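Local coordinates for protein NADPH-dependent aldehyde reductase YqhD (Escherichia coli, PDB 4QGS) that reduces a broad range of short-chain aldehydes, among them butanal, propanal, acrolein and malondialdehyde, to alcohols with NADPH as cofactor, using one zinc ion per subunit, at residues Ile23-Ala29 / Ala184-Val189; Pro188-Leu194 / Glu247-Ala253; Lys307-Lys311 / Glu381-Ile385; Glu229-Leu233 / Gln317-Val322; Ala286-Leu290 / Tyr357-Ser363. All coordinates share one frame; numbering follows the deposited sequence.

Contact 1: residues Ile23-Ala29 / Ala184-Val189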
# COMPACT_ATOMS: atom_id res chain seq x y z
N ILE A 23 13.19 -7.63 -8.46
CA ILE A 23 12.55 -6.53 -9.17
C ILE A 23 13.07 -6.40 -10.59
O ILE A 23 14.27 -6.21 -10.80
CB ILE A 23 12.79 -5.19 -8.45
CG1 ILE A 23 12.29 -5.28 -6.99
CG2 ILE A 23 12.11 -4.05 -9.19
CD1 ILE A 23 10.81 -5.52 -6.87
N LEU A 24 12.17 -6.48 -11.56
CA LEU A 24 12.51 -6.21 -12.94
C LEU A 24 11.92 -4.87 -13.30
O LEU A 24 10.71 -4.76 -13.49
CB LEU A 24 11.99 -7.32 -13.86
CG LEU A 24 12.41 -8.76 -13.51
CD1 LEU A 24 11.76 -9.77 -14.46
CD2 LEU A 24 13.92 -8.92 -13.53
N PHE A 25 12.75 -3.83 -13.33
CA PHE A 25 12.25 -2.46 -13.45
C PHE A 25 12.58 -1.80 -14.78
O PHE A 25 13.69 -1.96 -15.31
CB PHE A 25 12.83 -1.61 -12.31
CG PHE A 25 12.21 -0.23 -12.19
CD1 PHE A 25 11.21 0.01 -11.26
CD2 PHE A 25 12.63 0.82 -13.01
CE1 PHE A 25 10.64 1.28 -11.15
CE2 PHE A 25 12.05 2.08 -12.91
CZ PHE A 25 11.06 2.31 -11.98
N GLY A 26 11.63 -1.04 -15.31
CA GLY A 26 11.93 -0.12 -16.40
C GLY A 26 11.09 -0.30 -17.64
O GLY A 26 10.30 -1.24 -17.74
N LYS A 27 11.26 0.62 -18.59
CA LYS A 27 10.58 0.58 -19.87
C LYS A 27 10.85 -0.73 -20.59
O LYS A 27 12.00 -1.06 -20.89
CB LYS A 27 11.02 1.76 -20.75
CG LYS A 27 10.35 1.77 -22.11
CD LYS A 27 10.95 2.84 -23.03
CE LYS A 27 11.13 4.16 -22.30
NZ LYS A 27 11.09 5.33 -23.23
N GLY A 28 9.78 -1.48 -20.84
CA GLY A 28 9.90 -2.74 -21.53
C GLY A 28 10.46 -3.86 -20.67
O GLY A 28 10.91 -4.87 -21.21
N ALA A 29 10.42 -3.68 -19.35
CA ALA A 29 10.95 -4.70 -18.44
C ALA A 29 10.25 -6.04 -18.57
O ALA A 29 10.78 -7.05 -18.12
CB ALA A 29 10.87 -4.21 -16.98
N ALA A 184 8.82 -9.25 -9.51
CA ALA A 184 7.81 -8.25 -9.83
C ALA A 184 8.30 -7.44 -11.01
O ALA A 184 9.42 -6.91 -10.99
CB ALA A 184 7.53 -7.35 -8.61
N VAL A 185 7.48 -7.38 -12.07
CA VAL A 185 7.79 -6.52 -13.20
C VAL A 185 7.17 -5.15 -12.97
O VAL A 185 5.95 -5.04 -12.83
CB VAL A 185 7.25 -7.08 -14.53
CG1 VAL A 185 7.56 -6.11 -15.66
CG2 VAL A 185 7.86 -8.44 -14.80
N LEU A 186 8.02 -4.13 -12.93
CA LEU A 186 7.62 -2.74 -12.70
C LEU A 186 8.03 -1.89 -13.89
O LEU A 186 9.18 -1.48 -14.01
CB LEU A 186 8.26 -2.19 -11.42
CG LEU A 186 7.65 -2.47 -10.04
CD1 LEU A 186 7.41 -3.94 -9.81
CD2 LEU A 186 8.60 -1.95 -8.95
N ASP A 187 7.08 -1.63 -14.79
CA ASP A 187 7.34 -0.80 -15.95
C ASP A 187 6.54 0.49 -15.81
O ASP A 187 5.32 0.48 -15.86
CB ASP A 187 6.95 -1.54 -17.25
CG ASP A 187 7.27 -0.75 -18.51
OD1 ASP A 187 7.53 0.47 -18.41
OD2 ASP A 187 7.26 -1.35 -19.61
N PRO A 188 7.23 1.62 -15.62
CA PRO A 188 6.55 2.91 -15.45
C PRO A 188 5.60 3.25 -16.59
O PRO A 188 4.60 3.94 -16.38
CB PRO A 188 7.72 3.90 -15.38
CG PRO A 188 8.85 3.08 -14.79
CD PRO A 188 8.69 1.73 -15.42
N VAL A 189 5.89 2.75 -17.79
CA VAL A 189 5.00 3.04 -18.93
C VAL A 189 3.58 2.53 -18.68
O VAL A 189 2.61 3.16 -19.12
CB VAL A 189 5.55 2.43 -20.24
CG1 VAL A 189 4.51 2.57 -21.39
CG2 VAL A 189 6.87 3.09 -20.60
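L24 and V185 sit side by side on two parallel strands, 23-25 and 184-186, whose axes come within 4.7 Å and diverge by 19°. Three nearly straight backbone bonds join them, L24 N to A184 O, L186 N to L24 O, and G26 N to L186 O, each 2.8 Å. On one face I23, F25, A184 and L186 come together, with F25 CD1 3.7 Å from L186 CB; L24 and V185 meet on the other. F25 CG stands anti to the backbone N (chi1 -171°), which lays the ring over L186 O and brings CZ within 3.7 Å of P188 CG. The pair forms one border of the six-stranded parallel sheet of the N-terminal domain, strand 22-25 being outermost and strand 144-148 flanking 183-186 on its other side. Beyond the strands, D187 links two turns. Its OD2 takes G28 N, at 2.8 Å, from above the carboxylate plane, within the type II turn G26-A29, while OD1 accepts V189 N at 2.9 Å in an Asx turn. With alanine in place of D187, both amides would lose this acceptor and the G26-A29 turn would probably drift from the start of the 188-194 loop.

Contact 2: residues Pro188-Leu194 / Glu247-Ala253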
# COMPACT_ATOMS: atom_id res chain seq x y z
N PRO A 188 7.23 1.62 -15.62
CA PRO A 188 6.55 2.91 -15.45
C PRO A 188 5.60 3.25 -16.59
O PRO A 188 4.60 3.94 -16.38
CB PRO A 188 7.72 3.90 -15.38
CG PRO A 188 8.85 3.08 -14.79
CD PRO A 188 8.69 1.73 -15.42
N VAL A 189 5.89 2.75 -17.79
CA VAL A 189 5.00 3.04 -18.93
C VAL A 189 3.58 2.53 -18.68
O VAL A 189 2.61 3.16 -19.12
CB VAL A 189 5.55 2.43 -20.24
CG1 VAL A 189 4.51 2.57 -21.39
CG2 VAL A 189 6.87 3.09 -20.60
N TYR A 190 3.45 1.42 -17.96
CA TYR A 190 2.13 0.89 -17.64
C TYR A 190 1.35 1.83 -16.71
O TYR A 190 0.14 1.67 -16.57
CB TYR A 190 2.21 -0.49 -16.98
CG TYR A 190 2.81 -1.59 -17.85
CD1 TYR A 190 2.91 -1.43 -19.23
CD2 TYR A 190 3.27 -2.78 -17.29
CE1 TYR A 190 3.45 -2.44 -20.03
CE2 TYR A 190 3.81 -3.79 -18.08
CZ TYR A 190 3.90 -3.61 -19.44
OH TYR A 190 4.44 -4.60 -20.23
N THR A 191 2.02 2.79 -16.07
CA THR A 191 1.31 3.72 -15.19
C THR A 191 0.79 4.95 -15.93
O THR A 191 0.04 5.73 -15.36
CB THR A 191 2.19 4.20 -13.99
OG1 THR A 191 3.18 5.13 -14.43
CG2 THR A 191 2.87 3.02 -13.32
N TYR A 192 1.17 5.12 -17.19
CA TYR A 192 0.74 6.30 -17.96
C TYR A 192 -0.78 6.44 -18.04
O TYR A 192 -1.30 7.56 -18.12
CB TYR A 192 1.28 6.27 -19.38
CG TYR A 192 2.77 6.43 -19.56
CD1 TYR A 192 3.63 6.58 -18.46
CD2 TYR A 192 3.32 6.43 -20.83
CE1 TYR A 192 5.00 6.71 -18.65
CE2 TYR A 192 4.67 6.56 -21.02
CZ TYR A 192 5.52 6.71 -19.94
OH TYR A 192 6.87 6.84 -20.17
N THR A 193 -1.48 5.32 -18.05
CA THR A 193 -2.93 5.32 -18.27
C THR A 193 -3.75 5.55 -16.99
O THR A 193 -4.97 5.72 -17.05
CB THR A 193 -3.39 4.00 -18.92
OG1 THR A 193 -2.99 2.90 -18.10
CG2 THR A 193 -2.79 3.85 -20.30
N LEU A 194 -3.09 5.56 -15.83
CA LEU A 194 -3.81 5.81 -14.58
C LEU A 194 -4.50 7.17 -14.57
O LEU A 194 -3.89 8.19 -14.90
CB LEU A 194 -2.85 5.73 -13.39
CG LEU A 194 -2.21 4.37 -13.16
CD1 LEU A 194 -1.05 4.49 -12.18
CD2 LEU A 194 -3.26 3.42 -12.62
N GLU A 247 3.04 11.24 -19.31
CA GLU A 247 3.87 10.36 -20.14
C GLU A 247 5.37 10.72 -20.12
O GLU A 247 6.15 10.28 -20.97
CB GLU A 247 3.32 10.35 -21.57
CG GLU A 247 1.88 9.85 -21.58
CD GLU A 247 1.35 9.53 -22.96
OE1 GLU A 247 0.25 8.95 -23.04
OE2 GLU A 247 2.03 9.85 -23.95
N ASN A 248 5.77 11.51 -19.13
CA ASN A 248 7.19 11.78 -18.90
C ASN A 248 7.81 10.57 -18.20
O ASN A 248 7.60 10.38 -17.00
CB ASN A 248 7.37 13.07 -18.08
CG ASN A 248 8.84 13.43 -17.83
OD1 ASN A 248 9.69 12.57 -17.65
ND2 ASN A 248 9.13 14.73 -17.78
N TYR A 249 8.56 9.76 -18.95
CA TYR A 249 9.08 8.51 -18.40
C TYR A 249 9.89 8.70 -17.12
O TYR A 249 9.67 7.97 -16.15
CB TYR A 249 9.95 7.76 -19.42
CG TYR A 249 10.50 6.51 -18.79
CD1 TYR A 249 9.72 5.37 -18.70
CD2 TYR A 249 11.78 6.48 -18.25
CE1 TYR A 249 10.20 4.23 -18.10
CE2 TYR A 249 12.27 5.34 -17.64
CZ TYR A 249 11.47 4.21 -17.57
OH TYR A 249 11.93 3.07 -16.97
N ASP A 250 10.84 9.64 -17.12
CA ASP A 250 11.72 9.84 -15.97
C ASP A 250 10.90 10.17 -14.73
O ASP A 250 11.18 9.66 -13.63
CB ASP A 250 12.74 10.95 -16.23
CG ASP A 250 13.87 10.52 -17.15
OD1 ASP A 250 14.00 9.30 -17.41
OD2 ASP A 250 14.64 11.40 -17.59
N VAL A 251 9.91 11.03 -14.91
CA VAL A 251 9.01 11.42 -13.82
C VAL A 251 8.24 10.22 -13.29
O VAL A 251 8.24 9.96 -12.08
CB VAL A 251 8.01 12.51 -14.26
CG1 VAL A 251 6.85 12.63 -13.27
CG2 VAL A 251 8.73 13.84 -14.40
N ARG A 252 7.60 9.47 -14.20
CA ARG A 252 6.78 8.33 -13.79
C ARG A 252 7.63 7.22 -13.18
O ARG A 252 7.20 6.51 -12.27
CB ARG A 252 5.97 7.79 -14.99
CG ARG A 252 5.01 8.81 -15.61
CD ARG A 252 4.15 9.54 -14.56
NE ARG A 252 3.27 8.65 -13.80
CZ ARG A 252 2.02 8.36 -14.14
NH1 ARG A 252 1.50 8.86 -15.25
NH2 ARG A 252 1.30 7.56 -13.37
N ALA A 253 8.85 7.09 -13.68
CA ALA A 253 9.80 6.11 -13.14
C ALA A 253 10.20 6.47 -11.71
O ALA A 253 10.20 5.61 -10.81
CB ALA A 253 11.05 6.02 -14.04
O HOH W 1 4.45 6.45 -12.11
O HOH W 2 -1.41 8.84 -15.73
O HOH W 3 -1.75 8.80 -20.55
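Y192 lies flat against E247: the CA of E247 stands 3.8 Å from the ring centroid, only 4° off the normal, a CH-pi contact over the face. The opposite face of the same ring is filled by V189 CA from its own loop, so the phenol is sandwiched. A first torsion of -68° points Y192 CG away from its own carbonyl carbon and so sends the ring out under E247 and past the start of the helix, until OH comes 3.3 Å from both CA and CB of Y249. That hydroxyl in turn sits in the plane of the Y249 ring, at its edge. Y249 leans on P188, its CE1 3.7 Å from P188 CB, while P188 CG rests on A253 CB.

R252 folds back, bent at chi2 and chi3, and runs antiparallel alongside T191. T191 OG1 lies over one face of the guanidinium, and R252 NH2 is 3.0 Å from T191 O. The hydroxyl itself is anchored by donating to P188 O at 2.7 Å, in the carbonyl plane. Water finishes the join: one molecule takes the NE proton of R252 and donates to T191 OG1 and R252 O, and another accepts from NH1 at the guanidinium edge. NH1 also bonds to P246 O.

The loop 188-194 carries Y190 and T193 of the NADP(+) site. It connects strand 183-186 to helix 196-211, and this contact sets it against the N-terminal end of helix 249-262, with V199 of helix 196-211 and A242 of helix 222-244 also touching R252.

Contact 3: residues Lys307-Lys311 / Glu381-Ile385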
# COMPACT_ATOMS: atom_id res chain seq x y z
N LYS A 307 -0.29 15.39 18.06
CA LYS A 307 0.82 14.62 18.61
C LYS A 307 2.13 15.39 18.50
O LYS A 307 3.22 14.78 18.44
CB LYS A 307 0.92 13.27 17.89
CG LYS A 307 -0.29 12.37 18.06
CD LYS A 307 -0.59 12.09 19.53
CE LYS A 307 0.54 11.31 20.20
NZ LYS A 307 0.40 11.32 21.70
N ARG A 308 2.05 16.71 18.45
CA ARG A 308 3.25 17.51 18.20
C ARG A 308 4.23 17.43 19.36
O ARG A 308 5.41 17.73 19.19
CB ARG A 308 2.87 18.97 17.93
CG ARG A 308 2.15 19.65 19.08
CD ARG A 308 1.53 20.95 18.61
NE ARG A 308 2.55 21.92 18.23
CZ ARG A 308 2.52 22.64 17.11
NH1 ARG A 308 3.49 23.50 16.85
NH2 ARG A 308 1.51 22.51 16.26
N ASP A 309 3.75 17.04 20.54
CA ASP A 309 4.63 16.84 21.69
C ASP A 309 5.53 15.62 21.52
O ASP A 309 6.75 15.74 21.53
CB ASP A 309 3.80 16.70 22.98
CG ASP A 309 3.12 17.99 23.38
OD1 ASP A 309 3.75 19.06 23.23
OD2 ASP A 309 1.96 17.93 23.83
N THR A 310 4.93 14.44 21.38
CA THR A 310 5.72 13.22 21.30
C THR A 310 6.48 13.14 19.98
O THR A 310 7.53 12.51 19.90
CB THR A 310 4.85 11.96 21.44
OG1 THR A 310 3.87 11.93 20.39
CG2 THR A 310 4.14 11.93 22.78
N LYS A 311 5.94 13.79 18.93
CA LYS A 311 6.60 13.74 17.62
C LYS A 311 7.50 14.94 17.37
O LYS A 311 7.97 15.15 16.26
CB LYS A 311 5.54 13.67 16.50
CG LYS A 311 4.75 12.38 16.47
CD LYS A 311 3.74 12.42 15.30
CE LYS A 311 2.92 11.15 15.24
NZ LYS A 311 3.75 9.94 14.95
N GLU A 381 2.77 5.06 17.89
CA GLU A 381 4.04 4.44 18.30
C GLU A 381 4.20 4.45 19.82
O GLU A 381 4.98 3.67 20.38
CB GLU A 381 5.23 5.14 17.63
CG GLU A 381 5.48 6.59 18.03
CD GLU A 381 4.75 7.58 17.14
OE1 GLU A 381 3.73 7.20 16.51
OE2 GLU A 381 5.19 8.75 17.08
N ASN A 382 3.46 5.33 20.50
CA ASN A 382 3.52 5.39 21.96
C ASN A 382 2.35 4.69 22.63
O ASN A 382 2.22 4.71 23.86
CB ASN A 382 3.57 6.84 22.42
CG ASN A 382 4.79 7.56 21.91
OD1 ASN A 382 5.91 7.22 22.28
ND2 ASN A 382 4.59 8.53 21.02
N HIS A 383 1.48 4.11 21.80
CA HIS A 383 0.30 3.40 22.28
C HIS A 383 -0.58 4.29 23.15
O HIS A 383 -1.22 3.81 24.08
CB HIS A 383 0.71 2.14 23.05
CG HIS A 383 1.84 1.38 22.43
ND1 HIS A 383 1.72 0.73 21.22
CD2 HIS A 383 3.11 1.17 22.85
CE1 HIS A 383 2.87 0.15 20.92
NE2 HIS A 383 3.73 0.40 21.89
N ASP A 384 -0.59 5.58 22.83
CA ASP A 384 -1.26 6.59 23.65
C ASP A 384 -2.44 7.29 22.97
O ASP A 384 -3.03 8.20 23.55
CB ASP A 384 -0.25 7.64 24.11
CG ASP A 384 0.47 8.31 22.96
OD1 ASP A 384 0.21 7.96 21.79
OD2 ASP A 384 1.30 9.21 23.23
N ILE A 385 -2.79 6.88 21.76
CA ILE A 385 -3.91 7.51 21.08
C ILE A 385 -5.16 6.71 21.42
O ILE A 385 -5.54 5.76 20.74
CB ILE A 385 -3.66 7.63 19.57
CG1 ILE A 385 -2.42 8.49 19.33
CG2 ILE A 385 -4.88 8.26 18.85
CD1 ILE A 385 -2.01 8.64 17.89
O HOH W 4 -2.20 10.77 22.59
O HOH W 5 6.28 10.06 19.09
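K311 NZ approaches E381 OE2 at 2.8 Å on its syn lone pair, a salt bridge with a weak second bond to OE1 at 3.2 Å; D274 and the carbonyl of V215 also hold this ammonium. E381 OE1 and D274 OD2 lie close together, and the shared lysine probably eases their repulsion. In a second salt bridge K307 NZ meets D384 OD2, also at 2.8 Å, from above the carboxylate plane, and a water accepts from the same NZ while donating to D384 O.

The bend of K307 at chi2 sets its CD beside I385, 4.0 Å from CG1, and the bend at chi3 carries CE and NZ on to D384. Between the two salt bridges, N382 ND2 comes up to T310, 3.5 Å from its CB, and donates to a water that also lies 2.6 Å from E381 OE2 and probably donates to it. A classic beta bulge sets D384 and I385 together opposite L379.

Loop 307-311 links helix 292-306 to helix 312-323. The other loop, 381-385, leads from helix 364-373 into helix 387-396. L303 of helix 292-306 touches both K311 and I385, so the two loops join over the end of that helix, within the all-helical C-terminal part of the chain.

Contact 4: residues Glu229-Leu233 / Gln317-Val322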
# COMPACT_ATOMS: atom_id res chain seq x y z
N GLU A 229 13.64 10.35 4.22
CA GLU A 229 13.75 11.72 3.75
C GLU A 229 13.89 11.78 2.22
O GLU A 229 13.24 12.59 1.55
CB GLU A 229 14.93 12.42 4.44
CG GLU A 229 14.60 12.81 5.86
CD GLU A 229 15.83 12.95 6.76
OE1 GLU A 229 16.96 13.01 6.23
OE2 GLU A 229 15.66 12.99 8.00
N GLY A 230 14.72 10.88 1.69
CA GLY A 230 14.94 10.79 0.25
C GLY A 230 13.68 10.45 -0.52
O GLY A 230 13.42 11.03 -1.59
N ILE A 231 12.92 9.50 -0.01
CA ILE A 231 11.64 9.14 -0.63
C ILE A 231 10.70 10.36 -0.66
O ILE A 231 10.10 10.68 -1.69
CB ILE A 231 10.96 7.96 0.11
CG1 ILE A 231 11.75 6.67 -0.10
CG2 ILE A 231 9.49 7.79 -0.36
CD1 ILE A 231 11.42 5.55 0.87
N LEU A 232 10.60 11.04 0.48
CA LEU A 232 9.68 12.17 0.63
C LEU A 232 10.07 13.31 -0.32
O LEU A 232 9.23 13.85 -1.04
CB LEU A 232 9.66 12.66 2.09
CG LEU A 232 9.14 11.62 3.08
CD1 LEU A 232 9.38 12.06 4.51
CD2 LEU A 232 7.62 11.39 2.86
N LEU A 233 11.36 13.63 -0.36
CA LEU A 233 11.87 14.66 -1.25
C LEU A 233 11.57 14.34 -2.72
O LEU A 233 11.21 15.23 -3.50
CB LEU A 233 13.38 14.82 -1.03
CG LEU A 233 13.69 15.61 0.25
CD1 LEU A 233 15.11 15.31 0.73
CD2 LEU A 233 13.50 17.10 0.02
N GLN A 317 12.89 17.62 12.45
CA GLN A 317 13.84 17.04 11.51
C GLN A 317 13.23 16.99 10.12
O GLN A 317 13.87 17.32 9.12
CB GLN A 317 14.29 15.64 11.95
CG GLN A 317 15.37 15.03 11.03
CD GLN A 317 16.01 13.78 11.61
OE1 GLN A 317 16.01 13.57 12.83
NE2 GLN A 317 16.55 12.93 10.74
N TYR A 318 11.96 16.58 10.06
CA TYR A 318 11.20 16.54 8.82
C TYR A 318 11.12 17.93 8.20
O TYR A 318 11.35 18.09 7.00
CB TYR A 318 9.81 15.96 9.12
CG TYR A 318 8.73 16.12 8.07
CD1 TYR A 318 8.71 15.31 6.94
CD2 TYR A 318 7.69 17.02 8.25
CE1 TYR A 318 7.69 15.42 5.99
CE2 TYR A 318 6.66 17.14 7.30
CZ TYR A 318 6.68 16.35 6.17
OH TYR A 318 5.68 16.45 5.23
N ALA A 319 10.85 18.93 9.03
CA ALA A 319 10.71 20.30 8.54
C ALA A 319 12.00 20.79 7.90
O ALA A 319 11.98 21.40 6.83
CB ALA A 319 10.30 21.22 9.66
N GLU A 320 13.12 20.51 8.54
CA GLU A 320 14.42 20.92 8.03
C GLU A 320 14.87 20.09 6.82
O GLU A 320 15.23 20.65 5.77
CB GLU A 320 15.46 20.82 9.15
CG GLU A 320 16.84 21.29 8.77
CD GLU A 320 17.77 21.36 9.97
OE1 GLU A 320 17.37 21.95 10.99
OE2 GLU A 320 18.89 20.82 9.89
N ARG A 321 14.82 18.77 6.94
CA ARG A 321 15.39 17.87 5.93
C ARG A 321 14.53 17.75 4.68
O ARG A 321 15.06 17.61 3.58
CB ARG A 321 15.60 16.46 6.51
CG ARG A 321 16.65 16.36 7.63
CD ARG A 321 18.04 16.18 7.07
NE ARG A 321 19.04 16.12 8.15
CZ ARG A 321 19.46 15.00 8.73
NH1 ARG A 321 18.96 13.84 8.35
NH2 ARG A 321 20.38 15.05 9.70
N VAL A 322 13.22 17.81 4.84
CA VAL A 322 12.33 17.60 3.69
C VAL A 322 11.83 18.94 3.13
O VAL A 322 11.72 19.10 1.91
CB VAL A 322 11.16 16.68 4.08
CG1 VAL A 322 10.12 16.58 2.95
CG2 VAL A 322 11.69 15.29 4.43
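E229 reaches across to two polar partners at once, and its carboxylate is the charged centre of this helix crossing. R321 NH1 donates to OE1 at 3.0 Å, on the syn lone pair and in the guanidinium plane, which makes a salt bridge although the two flat groups stand 84° apart. Q317 NE2 bonds to OE2 at 2.9 Å, nearly along the C-O axis, with the oxygen tilted 20° from the amide plane. Y214 OH gives OE2 another bond. The carboxylate is buried, so these donors probably stabilise its negative charge, and between them they fix its rotation. R226 brings a second guanidinium close to that of R321, and E229 likely softens the repulsion. R321 CB and CG already run beside the carboxylate, CB 3.5 Å from E229 CD, and a bend at chi2 turns CD toward OE1 so that NH1 can reach it.

The two segments belong to helix 222-244 and helix 312-323, whose short axes pass 10.2 Å apart at -60°. Both helices are part of the all-helical C-terminal domain of iron-containing alcohol dehydrogenases, the half that supplies the metal ligands.

The apolar contacts lie beside the polar group. L232 CD1 touches V322 CG2 at 4.0 Å and reaches the edge of the Y318 ring at CE1, again 4.0 Å away. F207 of helix 196-211 packs on both L232 and Y318, and Y318 OH bonds to T341. L233 lies against the end of 317-322, its CD2 3.3 Å from V322 O and its CD1 near R321 O.

Contact 5: residues Ala286-Leu290 / Tyr357-Ser363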
# COMPACT_ATOMS: atom_id res chain seq x y z
N ALA A 286 -14.45 2.91 5.55
CA ALA A 286 -15.47 1.92 5.87
C ALA A 286 -16.85 2.55 6.01
O ALA A 286 -17.85 2.01 5.52
CB ALA A 286 -15.11 1.17 7.15
N MET A 287 -16.89 3.71 6.65
CA MET A 287 -18.18 4.33 6.94
C MET A 287 -18.71 5.25 5.84
O MET A 287 -19.93 5.31 5.62
CB MET A 287 -18.11 5.11 8.25
CG MET A 287 -19.47 5.63 8.69
SD MET A 287 -19.42 6.31 10.35
CE MET A 287 -19.05 4.85 11.32
N HIS A 288 -17.81 5.97 5.18
CA HIS A 288 -18.22 7.01 4.24
C HIS A 288 -17.74 6.77 2.81
O HIS A 288 -18.08 7.54 1.92
CB HIS A 288 -17.72 8.40 4.71
CG HIS A 288 -18.26 8.81 6.05
ND1 HIS A 288 -19.60 8.99 6.29
CD2 HIS A 288 -17.63 9.09 7.22
CE1 HIS A 288 -19.78 9.34 7.55
NE2 HIS A 288 -18.60 9.41 8.13
N GLY A 289 -16.96 5.72 2.59
CA GLY A 289 -16.54 5.37 1.23
C GLY A 289 -15.47 6.23 0.58
O GLY A 289 -15.25 6.16 -0.63
N LEU A 290 -14.79 7.05 1.38
CA LEU A 290 -13.72 7.89 0.86
C LEU A 290 -12.56 7.02 0.36
O LEU A 290 -12.35 5.94 0.89
CB LEU A 290 -13.22 8.86 1.93
CG LEU A 290 -14.21 9.85 2.55
CD1 LEU A 290 -13.46 10.87 3.40
CD2 LEU A 290 -15.06 10.56 1.53
N TYR A 357 -15.47 16.98 1.77
CA TYR A 357 -16.13 15.78 1.28
C TYR A 357 -17.60 15.71 1.69
O TYR A 357 -18.25 14.68 1.54
CB TYR A 357 -15.39 14.53 1.77
CG TYR A 357 -13.94 14.49 1.32
CD1 TYR A 357 -13.57 13.85 0.15
CD2 TYR A 357 -12.95 15.09 2.08
CE1 TYR A 357 -12.24 13.80 -0.26
CE2 TYR A 357 -11.62 15.07 1.69
CZ TYR A 357 -11.26 14.42 0.51
OH TYR A 357 -9.94 14.38 0.11
N GLY A 358 -18.11 16.82 2.20
CA GLY A 358 -19.50 16.90 2.61
C GLY A 358 -19.83 16.29 3.96
O GLY A 358 -20.99 16.06 4.28
N LEU A 359 -18.80 16.04 4.76
CA LEU A 359 -18.95 15.42 6.07
C LEU A 359 -18.78 16.50 7.13
O LEU A 359 -17.74 17.15 7.18
CB LEU A 359 -17.90 14.31 6.26
CG LEU A 359 -17.99 13.20 5.21
CD1 LEU A 359 -16.78 12.29 5.27
CD2 LEU A 359 -19.28 12.39 5.42
N ASP A 360 -19.80 16.68 7.97
CA ASP A 360 -19.78 17.78 8.93
C ASP A 360 -19.23 17.39 10.31
O ASP A 360 -19.17 18.23 11.20
CB ASP A 360 -21.18 18.39 9.11
CG ASP A 360 -22.20 17.40 9.68
OD1 ASP A 360 -21.86 16.24 9.97
OD2 ASP A 360 -23.38 17.80 9.86
N GLY A 361 -18.82 16.13 10.48
CA GLY A 361 -18.33 15.67 11.78
C GLY A 361 -19.37 15.03 12.68
O GLY A 361 -19.04 14.50 13.74
N SER A 362 -20.64 15.06 12.28
CA SER A 362 -21.68 14.41 13.06
C SER A 362 -21.48 12.90 13.13
O SER A 362 -22.04 12.24 14.00
CB SER A 362 -23.07 14.75 12.51
OG SER A 362 -23.22 14.34 11.16
N SER A 363 -20.67 12.33 12.23
CA SER A 363 -20.44 10.89 12.26
C SER A 363 -19.35 10.48 13.26
O SER A 363 -19.09 9.29 13.46
CB SER A 363 -20.08 10.39 10.85
OG SER A 363 -18.80 10.85 10.44
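H288 NE2 and S363 OG are 2.7 Å apart, a hydrogen bond in which either atom could be the donor. The serine meets the imidazole at its edge, with S363 CB lying in the ring plane. Over one face of that ring L359 CD2 makes a CH-pi contact, 3.7 Å from the centroid and 17° off the normal; on the opposite face M287 CG sits over the centre. CG of H288 is anti to the carbonyl carbon (chi1 -61°), so that the ring lies between L359 and M287, its NE2 edge turned to S363. Losing the imidazole to an alanine would probably leave S363 OG without this partner and open a gap beside the L359 methyls.

L290 and L359 reach toward each other tip to tip, CD1 to CD1 at 4.1 Å. The other branch of L290 touches the Y357 ring, CD2 to CD1 at 3.9 Å. Y357 OH bonds to P351 O. In loop 357-363, D360 OD1 accepts S362 N in an Asx turn and also S362 OG, at 2.6 Å on the syn lone pair.

With one hydrogen bond across it, the join of this surface loop to the helix end probably depends largely on how the apolar surfaces fit, and the imidazole serves both kinds of contact.

From the N terminus, contact 1 brings strand 22-25 back beside strand 183-186, closing a loop of 154 residues that holds the rest of the parallel sheet. Contact 2 follows in series, shares P188 and V189 with it, and ties the end of the sheet to helix 249-262; the two touch where K27 N comes 3.0 Å from Y249 OH, probably hydrogen-bonded. Contact 4 crosses contact 2, since 229-233 lies inside the latter's loop, and joins helix 222-244 to helix 312-323. Contacts 3, 4 and 5 cross one another: contact 5 joins the end of helix 276-288 to the loop before helix 364-373, and contact 3 joins loop 307-311 to the loop before helix 387-396.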